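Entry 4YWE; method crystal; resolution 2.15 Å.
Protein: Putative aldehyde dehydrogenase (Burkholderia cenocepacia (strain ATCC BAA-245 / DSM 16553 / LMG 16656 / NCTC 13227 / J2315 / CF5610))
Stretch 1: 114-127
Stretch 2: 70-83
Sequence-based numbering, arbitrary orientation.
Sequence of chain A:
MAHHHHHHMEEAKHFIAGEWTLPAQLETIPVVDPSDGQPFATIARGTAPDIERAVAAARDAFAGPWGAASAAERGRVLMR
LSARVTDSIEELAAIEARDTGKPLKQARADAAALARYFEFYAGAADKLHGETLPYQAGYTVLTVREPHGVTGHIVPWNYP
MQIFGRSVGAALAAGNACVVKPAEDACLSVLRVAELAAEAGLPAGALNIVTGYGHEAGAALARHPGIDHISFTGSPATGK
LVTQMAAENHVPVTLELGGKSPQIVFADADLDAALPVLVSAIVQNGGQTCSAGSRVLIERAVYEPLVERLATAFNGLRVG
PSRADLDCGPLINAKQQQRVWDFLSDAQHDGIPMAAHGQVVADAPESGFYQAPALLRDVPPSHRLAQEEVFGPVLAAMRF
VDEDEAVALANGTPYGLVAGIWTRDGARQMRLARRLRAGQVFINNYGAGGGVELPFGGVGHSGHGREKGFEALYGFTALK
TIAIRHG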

ATOM      1  N   LEU A 114      -3.561 -23.497 -13.298  1.00 19.12           N
ATOM      2  CA  LEU A 114      -4.161 -23.883 -12.027  1.00 18.00           C
ATOM      3  C   LEU A 114      -3.103 -23.985 -10.933  1.00 21.48           C
ATOM      4  O   LEU A 114      -3.308 -23.520  -9.812  1.00 14.02           O
ATOM      5  CB  LEU A 114      -4.899 -25.217 -12.167  1.00 17.03           C
ATOM      6  CG  LEU A 114      -5.469 -25.809 -10.877  1.00 17.36           C
ATOM      7  CD1 LEU A 114      -6.473 -24.858 -10.254  1.00 17.73           C
ATOM      8  CD2 LEU A 114      -6.105 -27.161 -11.143  1.00 18.81           C
ATOM      9  N   ALA A 115      -1.972 -24.594 -11.272  1.00 14.85           N
ATOM     10  CA  ALA A 115      -0.865 -24.728 -10.335  1.00 15.00           C
ATOM     11  C   ALA A 115      -0.246 -23.368 -10.025  1.00 17.84           C
ATOM     12  O   ALA A 115       0.226 -23.128  -8.913  1.00 17.05           O
ATOM     13  CB  ALA A 115       0.188 -25.675 -10.891  1.00 15.69           C
ATOM     14  N   ARG A 116      -0.254 -22.479 -11.013  1.00 14.33           N
ATOM     15  CA  ARG A 116       0.322 -21.151 -10.852  1.00 16.75           C
ATOM     16  C   ARG A 116      -0.543 -20.301  -9.925  1.00 15.96           C
ATOM     17  O   ARG A 116      -0.025 -19.535  -9.111  1.00 13.18           O
ATOM     18  CB  ARG A 116       0.493 -20.469 -12.214  1.00 14.01           C
ATOM     19  CG  ARG A 116       1.018 -19.041 -12.149  1.00 19.11           C
ATOM     20  CD  ARG A 116       2.287 -18.934 -11.309  1.00 19.45           C
ATOM     21  NE  ARG A 116       2.731 -17.549 -11.176  1.00 21.68           N
ATOM     22  CZ  ARG A 116       3.500 -17.097 -10.189  1.00 20.42           C
ATOM     23  NH1 ARG A 116       3.910 -17.918  -9.232  1.00 16.26           N
ATOM     24  NH2 ARG A 116       3.851 -15.819 -10.155  1.00 13.51           N
ATOM     25  N   TYR A 117      -1.860 -20.445 -10.046  1.00 18.17           N
ATOM     26  CA  TYR A 117      -2.787 -19.760  -9.150  1.00 14.01           C
ATOM     27  C   TYR A 117      -2.512 -20.116  -7.693  1.00 16.94           C
ATOM     28  O   TYR A 117      -2.401 -19.235  -6.836  1.00 12.45           O
ATOM     29  CB  TYR A 117      -4.237 -20.101  -9.499  1.00 16.52           C
ATOM     30  CG  TYR A 117      -4.821 -19.250 -10.602  1.00 18.62           C
ATOM     31  CD1 TYR A 117      -4.885 -17.868 -10.477  1.00 20.32           C
ATOM     32  CD2 TYR A 117      -5.328 -19.827 -11.758  1.00 19.29           C
ATOM     33  CE1 TYR A 117      -5.420 -17.085 -11.479  1.00 20.30           C
ATOM     34  CE2 TYR A 117      -5.871 -19.052 -12.765  1.00 21.27           C
ATOM     35  CZ  TYR A 117      -5.914 -17.682 -12.620  1.00 22.26           C
ATOM     36  OH  TYR A 117      -6.451 -16.906 -13.619  1.00 26.59           O
ATOM     37  N   PHE A 118      -2.398 -21.412  -7.420  1.00 13.19           N
ATOM     38  CA  PHE A 118      -2.171 -21.889  -6.062  1.00 18.09           C
ATOM     39  C   PHE A 118      -0.789 -21.484  -5.558  1.00 13.40           C
ATOM     40  O   PHE A 118      -0.627 -21.146  -4.388  1.00 17.53           O
ATOM     41  CB  PHE A 118      -2.345 -23.408  -5.995  1.00 18.80           C
ATOM     42  CG  PHE A 118      -3.771 -23.859  -6.155  1.00 18.83           C
ATOM     43  CD1 PHE A 118      -4.809 -23.107  -5.631  1.00 18.87           C
ATOM     44  CD2 PHE A 118      -4.072 -25.026  -6.835  1.00 20.80           C
ATOM     45  CE1 PHE A 118      -6.123 -23.513  -5.777  1.00 19.29           C
ATOM     46  CE2 PHE A 118      -5.385 -25.439  -6.984  1.00 20.35           C
ATOM     47  CZ  PHE A 118      -6.412 -24.680  -6.455  1.00 19.79           C
ATOM     48  N   GLU A 119       0.199 -21.509  -6.446  1.00 19.54           N
ATOM     49  CA  GLU A 119       1.556 -21.095  -6.097  1.00 17.84           C
ATOM     50  C   GLU A 119       1.608 -19.615  -5.727  1.00 15.64           C
ATOM     51  O   GLU A 119       2.222 -19.233  -4.728  1.00 15.21           O
ATOM     52  CB  GLU A 119       2.517 -21.369  -7.256  1.00 14.22           C
ATOM     53  CG  GLU A 119       3.951 -20.952  -6.979  1.00 21.42           C
ATOM     54  CD  GLU A 119       4.844 -21.083  -8.197  1.00 22.08           C
ATOM     55  OE1 GLU A 119       4.420 -20.665  -9.296  1.00 20.50           O
ATOM     56  OE2 GLU A 119       5.969 -21.605  -8.056  1.00 21.92           O
ATOM     57  N   PHE A 120       0.960 -18.790  -6.542  1.00 14.94           N
ATOM     58  CA  PHE A 120       0.954 -17.346  -6.341  1.00 16.88           C
ATOM     59  C   PHE A 120       0.272 -16.975  -5.029  1.00 20.20           C
ATOM     60  O   PHE A 120       0.822 -16.223  -4.226  1.00 22.80           O
ATOM     61  CB  PHE A 120       0.259 -16.648  -7.515  1.00 17.06           C
ATOM     62  CG  PHE A 120       0.195 -15.150  -7.385  1.00 15.97           C
ATOM     63  CD1 PHE A 120       1.285 -14.363  -7.723  1.00 18.66           C
ATOM     64  CD2 PHE A 120      -0.959 -14.528  -6.939  1.00 13.65           C
ATOM     65  CE1 PHE A 120       1.226 -12.986  -7.610  1.00 17.66           C
ATOM     66  CE2 PHE A 120      -1.025 -13.152  -6.824  1.00 12.55           C
ATOM     67  CZ  PHE A 120       0.068 -12.380  -7.159  1.00 15.27           C
ATOM     68  N   TYR A 121      -0.921 -17.517  -4.812  1.00 15.65           N
ATOM     69  CA  TYR A 121      -1.710 -17.166  -3.637  1.00 16.34           C
ATOM     70  C   TYR A 121      -1.128 -17.762  -2.359  1.00 17.46           C
ATOM     71  O   TYR A 121      -1.374 -17.256  -1.265  1.00 14.70           O
ATOM     72  CB  TYR A 121      -3.163 -17.607  -3.827  1.00 11.79           C
ATOM     73  CG  TYR A 121      -3.939 -16.669  -4.725  1.00 17.31           C
ATOM     74  CD1 TYR A 121      -3.878 -15.295  -4.535  1.00 19.85           C
ATOM     75  CD2 TYR A 121      -4.707 -17.152  -5.776  1.00 19.35           C
ATOM     76  CE1 TYR A 121      -4.576 -14.428  -5.349  1.00 10.91           C
ATOM     77  CE2 TYR A 121      -5.409 -16.290  -6.602  1.00 18.89           C
ATOM     78  CZ  TYR A 121      -5.338 -14.930  -6.382  1.00 20.74           C
ATOM     79  OH  TYR A 121      -6.030 -14.064  -7.197  1.00 21.17           O
ATOM     80  N   ALA A 122      -0.351 -18.830  -2.502  1.00 12.78           N
ATOM     81  CA  ALA A 122       0.331 -19.434  -1.365  1.00 17.63           C
ATOM     82  C   ALA A 122       1.286 -18.434  -0.729  1.00 12.88           C
ATOM     83  O   ALA A 122       1.418 -18.376   0.493  1.00 18.76           O
ATOM     84  CB  ALA A 122       1.083 -20.684  -1.794  1.00 13.50           C
ATOM     85  N   GLY A 123       1.949 -17.647  -1.567  1.00 12.80           N
ATOM     86  CA  GLY A 123       2.886 -16.648  -1.091  1.00 18.26           C
ATOM     87  C   GLY A 123       2.227 -15.346  -0.679  1.00 17.54           C
ATOM     88  O   GLY A 123       2.856 -14.504  -0.042  1.00 20.55           O
ATOM     89  N   ALA A 124       0.957 -15.183  -1.038  1.00 17.22           N
ATOM     90  CA  ALA A 124       0.238 -13.942  -0.768  1.00 15.32           C
ATOM     91  C   ALA A 124      -0.518 -13.984   0.555  1.00 12.21           C
ATOM     92  O   ALA A 124      -0.856 -12.940   1.114  1.00 14.19           O
ATOM     93  CB  ALA A 124      -0.726 -13.635  -1.907  1.00 17.60           C
ATOM     94  N   ALA A 125      -0.780 -15.193   1.045  1.00 11.77           N
ATOM     95  CA  ALA A 125      -1.608 -15.398   2.232  1.00 17.25           C
ATOM     96  C   ALA A 125      -1.151 -14.583   3.447  1.00 18.17           C
ATOM     97  O   ALA A 125      -1.948 -13.862   4.047  1.00 11.98           O
ATOM     98  CB  ALA A 125      -1.647 -16.878   2.586  1.00 18.35           C
ATOM     99  N   ASP A 126       0.123 -14.689   3.808  1.00 22.35           N
ATOM    100  CA  ASP A 126       0.609 -14.006   5.005  1.00 19.10           C
ATOM    101  C   ASP A 126       1.173 -12.620   4.700  1.00 16.66           C
ATOM    102  O   ASP A 126       1.923 -12.058   5.496  1.00 16.95           O
ATOM    103  CB  ASP A 126       1.662 -14.858   5.725  1.00 17.96           C
ATOM    104  CG  ASP A 126       2.856 -15.191   4.848  1.00 17.47           C
ATOM    105  OD1 ASP A 126       2.938 -14.687   3.709  1.00 19.86           O
ATOM    106  OD2 ASP A 126       3.725 -15.962   5.310  1.00 19.52           O
ATOM    107  N   LYS A 127       0.807 -12.075   3.545  1.00 17.04           N
ATOM    108  CA  LYS A 127       1.262 -10.746   3.156  1.00 20.05           C
ATOM    109  C   LYS A 127       0.079  -9.859   2.784  1.00 18.24           C
ATOM    110  O   LYS A 127       0.246  -8.784   2.205  1.00 19.95           O
ATOM    111  CB  LYS A 127       2.259 -10.843   2.003  1.00 11.78           C
ATOM    112  CG  LYS A 127       3.498 -11.639   2.384  1.00 21.69           C
ATOM    113  CD  LYS A 127       4.361 -11.972   1.193  1.00 12.43           C
ATOM    114  CE  LYS A 127       5.375 -13.035   1.567  1.00 12.91           C
ATOM    115  NZ  LYS A 127       4.721 -14.332   1.893  1.00 12.96           N
TER
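Stretch 2 70-83: SAAERGRVLMRLSA

What fills the apolar centre of the contact? Phe 118 points toward stretch 2 and is met there by two leucines. Leu 81 lays its methyl CD2 over one face of the ring, 3.6 Å from the centroid and 14° off the normal, a CH-pi contact. Leu 78 approaches obliquely, its CD2 4.2 Å from Phe 118 CD1. Leu 78 CB also lies 3.8 Å from Ala 122 CB, and Met 79 curls its end inward so that its CE comes equally near that same Ala 122 CB, at 3.8 Å.

How does the second backbone run across the first? Residues 71-83 form a helix that lies nearly antiparallel to the helix of stretch 1, with a signed crossing angle of -164° and axes 7.6 Å apart at closest approach. Small residues permit this closeness: the CA atoms of Ala 122 and Gly 75 are 4.0 Å apart, and Ala 122 CB rests 3.2 Å from Gly 75 O. A CB on Gly 75 would clash with Ala 122 O, at 2.5 Å.

What happens where stretch 2 begins? Ser 70 caps its helix, its OG accepting from Glu 73 N at 3.3 Å. One residue on, Ala 71 points toward the end of stretch 1; its O is 3.4 Å from Ala 125 CB and its CB 3.6 Å from Asp 126 CA. Asp 126 OD2 reaches 3.6 Å from Ala 72 CB.

Where does the contact turn polar? At the far end, Ser 82 OG donates a hydrogen bond of 2.8 Å to Ala 115 O, the only direct one between the stretches, and sits 3.3 Å from Glu 119 CB. Near the start of stretch 2, a water links the two instead: it donates to Ala 125 O at 3.3 Å and accepts a weak bond from Arg 74 NH2 at 3.0 Å.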

ATOM      1  N   SER A  70      -3.243 -20.215  10.788  1.00 21.80           N
ATOM      2  CA  SER A  70      -2.661 -18.912  10.495  1.00 18.27           C
ATOM      3  C   SER A  70      -2.546 -18.727   8.990  1.00 14.85           C
ATOM      4  O   SER A  70      -2.698 -19.683   8.227  1.00 16.61           O
ATOM      5  CB  SER A  70      -1.288 -18.766  11.152  1.00 16.86           C
ATOM      6  OG  SER A  70      -0.340 -19.618  10.535  1.00 14.59           O
ATOM      7  N   ALA A  71      -2.271 -17.499   8.567  1.00 13.77           N
ATOM      8  CA  ALA A  71      -2.127 -17.191   7.150  1.00 13.12           C
ATOM      9  C   ALA A  71      -0.992 -17.997   6.522  1.00 14.46           C
ATOM     10  O   ALA A  71      -1.157 -18.596   5.458  1.00 16.11           O
ATOM     11  CB  ALA A  71      -1.894 -15.706   6.956  1.00 12.49           C
ATOM     12  N   ALA A  72       0.155 -18.012   7.194  1.00 13.44           N
ATOM     13  CA  ALA A  72       1.324 -18.740   6.712  1.00 13.79           C
ATOM     14  C   ALA A  72       1.032 -20.234   6.594  1.00 17.49           C
ATOM     15  O   ALA A  72       1.504 -20.897   5.671  1.00 21.59           O
ATOM     16  CB  ALA A  72       2.510 -18.500   7.631  1.00 15.75           C
ATOM     17  N   GLU A  73       0.246 -20.758   7.530  1.00 16.73           N
ATOM     18  CA  GLU A  73      -0.138 -22.165   7.502  1.00 20.51           C
ATOM     19  C   GLU A  73      -1.043 -22.460   6.310  1.00 17.81           C
ATOM     20  O   GLU A  73      -0.926 -23.513   5.681  1.00 18.88           O
ATOM     21  CB  GLU A  73      -0.832 -22.561   8.808  1.00 27.86           C
ATOM     22  CG  GLU A  73       0.123 -22.742   9.979  1.00 34.95           C
ATOM     23  CD  GLU A  73      -0.595 -22.904  11.308  1.00 38.56           C
ATOM     24  OE1 GLU A  73      -1.810 -22.617  11.373  1.00 37.16           O
ATOM     25  OE2 GLU A  73       0.058 -23.316  12.289  1.00 41.20           O
ATOM     26  N   ARG A  74      -1.941 -21.530   6.001  1.00 16.30           N
ATOM     27  CA  ARG A  74      -2.812 -21.675   4.841  1.00 15.30           C
ATOM     28  C   ARG A  74      -1.994 -21.639   3.556  1.00 18.15           C
ATOM     29  O   ARG A  74      -2.287 -22.359   2.602  1.00 13.82           O
ATOM     30  CB  ARG A  74      -3.879 -20.577   4.812  1.00 13.31           C
ATOM     31  CG  ARG A  74      -4.841 -20.602   5.983  1.00 14.02           C
ATOM     32  CD  ARG A  74      -6.089 -19.790   5.674  1.00 13.05           C
ATOM     33  NE  ARG A  74      -5.769 -18.428   5.256  1.00 12.93           N
ATOM     34  CZ  ARG A  74      -5.662 -17.396   6.088  1.00 14.24           C
ATOM     35  NH1 ARG A  74      -5.852 -17.571   7.388  1.00 12.72           N
ATOM     36  NH2 ARG A  74      -5.371 -16.190   5.619  1.00 14.04           N
ATOM     37  N   GLY A  75      -0.971 -20.792   3.544  1.00 18.68           N
ATOM     38  CA  GLY A  75      -0.098 -20.660   2.392  1.00 15.39           C
ATOM     39  C   GLY A  75       0.615 -21.949   2.036  1.00 19.32           C
ATOM     40  O   GLY A  75       0.657 -22.339   0.869  1.00 19.63           O
ATOM     41  N   ARG A  76       1.169 -22.617   3.043  1.00 20.07           N
ATOM     42  CA  ARG A  76       1.884 -23.871   2.825  1.00 21.00           C
ATOM     43  C   ARG A  76       0.961 -24.940   2.255  1.00 15.37           C
ATOM     44  O   ARG A  76       1.377 -25.752   1.432  1.00 18.62           O
ATOM     45  CB  ARG A  76       2.519 -24.365   4.126  1.00 21.67           C
ATOM     46  CG  ARG A  76       3.646 -23.486   4.633  1.00 24.42           C
ATOM     47  CD  ARG A  76       4.340 -24.102   5.840  1.00 24.20           C
ATOM     48  NE  ARG A  76       5.232 -23.144   6.485  1.00 23.39           N
ATOM     49  CZ  ARG A  76       4.897 -22.406   7.538  1.00 25.80           C
ATOM     50  NH1 ARG A  76       3.692 -22.524   8.077  1.00 26.03           N
ATOM     51  NH2 ARG A  76       5.771 -21.554   8.058  1.00 26.00           N
ATOM     52  N   VAL A  77      -0.292 -24.936   2.699  1.00 15.19           N
ATOM     53  CA  VAL A  77      -1.285 -25.875   2.193  1.00 21.34           C
ATOM     54  C   VAL A  77      -1.491 -25.656   0.698  1.00 16.27           C
ATOM     55  O   VAL A  77      -1.501 -26.607  -0.085  1.00 15.50           O
ATOM     56  CB  VAL A  77      -2.616 -25.745   2.954  1.00 17.49           C
ATOM     57  CG1 VAL A  77      -3.705 -26.553   2.263  1.00 18.84           C
ATOM     58  CG2 VAL A  77      -2.445 -26.197   4.395  1.00 17.94           C
ATOM     59  N   LEU A  78      -1.644 -24.395   0.308  1.00 16.72           N
ATOM     60  CA  LEU A  78      -1.830 -24.046  -1.093  1.00 14.78           C
ATOM     61  C   LEU A  78      -0.578 -24.349  -1.911  1.00 14.54           C
ATOM     62  O   LEU A  78      -0.669 -24.719  -3.080  1.00 19.54           O
ATOM     63  CB  LEU A  78      -2.209 -22.571  -1.233  1.00 13.59           C
ATOM     64  CG  LEU A  78      -3.603 -22.204  -0.721  1.00 16.12           C
ATOM     65  CD1 LEU A  78      -3.843 -20.708  -0.842  1.00 14.33           C
ATOM     66  CD2 LEU A  78      -4.669 -22.984  -1.477  1.00 18.01           C
ATOM     67  N   MET A  79       0.588 -24.193  -1.292  1.00 18.36           N
ATOM     68  CA  MET A  79       1.847 -24.478  -1.970  1.00 21.33           C
ATOM     69  C   MET A  79       1.992 -25.973  -2.231  1.00 15.77           C
ATOM     70  O   MET A  79       2.408 -26.382  -3.314  1.00 25.70           O
ATOM     71  CB  MET A  79       3.036 -23.969  -1.157  1.00 23.49           C
ATOM     72  CG  MET A  79       4.360 -24.076  -1.897  1.00 24.56           C
ATOM     73  SD  MET A  79       4.335 -23.188  -3.468  1.00 26.30           S
ATOM     74  CE  MET A  79       4.571 -21.504  -2.908  1.00 23.90           C
ATOM     75  N   ARG A  80       1.648 -26.786  -1.237  1.00 16.10           N
ATOM     76  CA  ARG A  80       1.666 -28.235  -1.404  1.00 20.80           C
ATOM     77  C   ARG A  80       0.681 -28.653  -2.488  1.00 16.78           C
ATOM     78  O   ARG A  80       0.980 -29.516  -3.312  1.00 17.28           O
ATOM     79  CB  ARG A  80       1.340 -28.946  -0.089  1.00 21.77           C
ATOM     80  CG  ARG A  80       2.510 -29.029   0.879  1.00 21.94           C
ATOM     81  CD  ARG A  80       2.205 -29.958   2.045  1.00 25.16           C
ATOM     82  NE  ARG A  80       1.189 -29.411   2.940  1.00 27.46           N
ATOM     83  CZ  ARG A  80       1.457 -28.640   3.990  1.00 30.22           C
ATOM     84  NH1 ARG A  80       2.712 -28.323   4.279  1.00 32.70           N
ATOM     85  NH2 ARG A  80       0.471 -28.185   4.752  1.00 29.21           N
ATOM     86  N   LEU A  81      -0.492 -28.027  -2.483  1.00 16.24           N
ATOM     87  CA  LEU A  81      -1.507 -28.278  -3.497  1.00 16.17           C
ATOM     88  C   LEU A  81      -0.990 -27.889  -4.875  1.00 22.03           C
ATOM     89  O   LEU A  81      -1.237 -28.586  -5.860  1.00 24.88           O
ATOM     90  CB  LEU A  81      -2.792 -27.513  -3.173  1.00 15.61           C
ATOM     91  CG  LEU A  81      -3.916 -27.573  -4.210  1.00 16.13           C
ATOM     92  CD1 LEU A  81      -4.271 -29.015  -4.539  1.00 16.18           C
ATOM     93  CD2 LEU A  81      -5.138 -26.817  -3.713  1.00 17.17           C
ATOM     94  N   SER A  82      -0.266 -26.775  -4.931  1.00 19.39           N
ATOM     95  CA  SER A  82       0.346 -26.309  -6.170  1.00 15.60           C
ATOM     96  C   SER A  82       1.274 -27.368  -6.760  1.00 18.37           C
ATOM     97  O   SER A  82       1.261 -27.615  -7.966  1.00 17.34           O
ATOM     98  CB  SER A  82       1.118 -25.011  -5.928  1.00 16.69           C
ATOM     99  OG  SER A  82       1.776 -24.580  -7.105  1.00 16.76           O
ATOM    100  N   ALA A  83       2.072 -27.994  -5.900  1.00 18.90           N
ATOM    101  CA  ALA A  83       3.008 -29.025  -6.335  1.00 20.73           C
ATOM    102  C   ALA A  83       2.271 -30.288  -6.778  1.00 19.23           C
ATOM    103  O   ALA A  83       2.673 -30.939  -7.740  1.00 25.32           O
ATOM    104  CB  ALA A  83       3.996 -29.349  -5.223  1.00 17.96           C
TER
HETATM  105  O   HOH W   1      -4.821 -13.219   5.496  1.00 34.02           O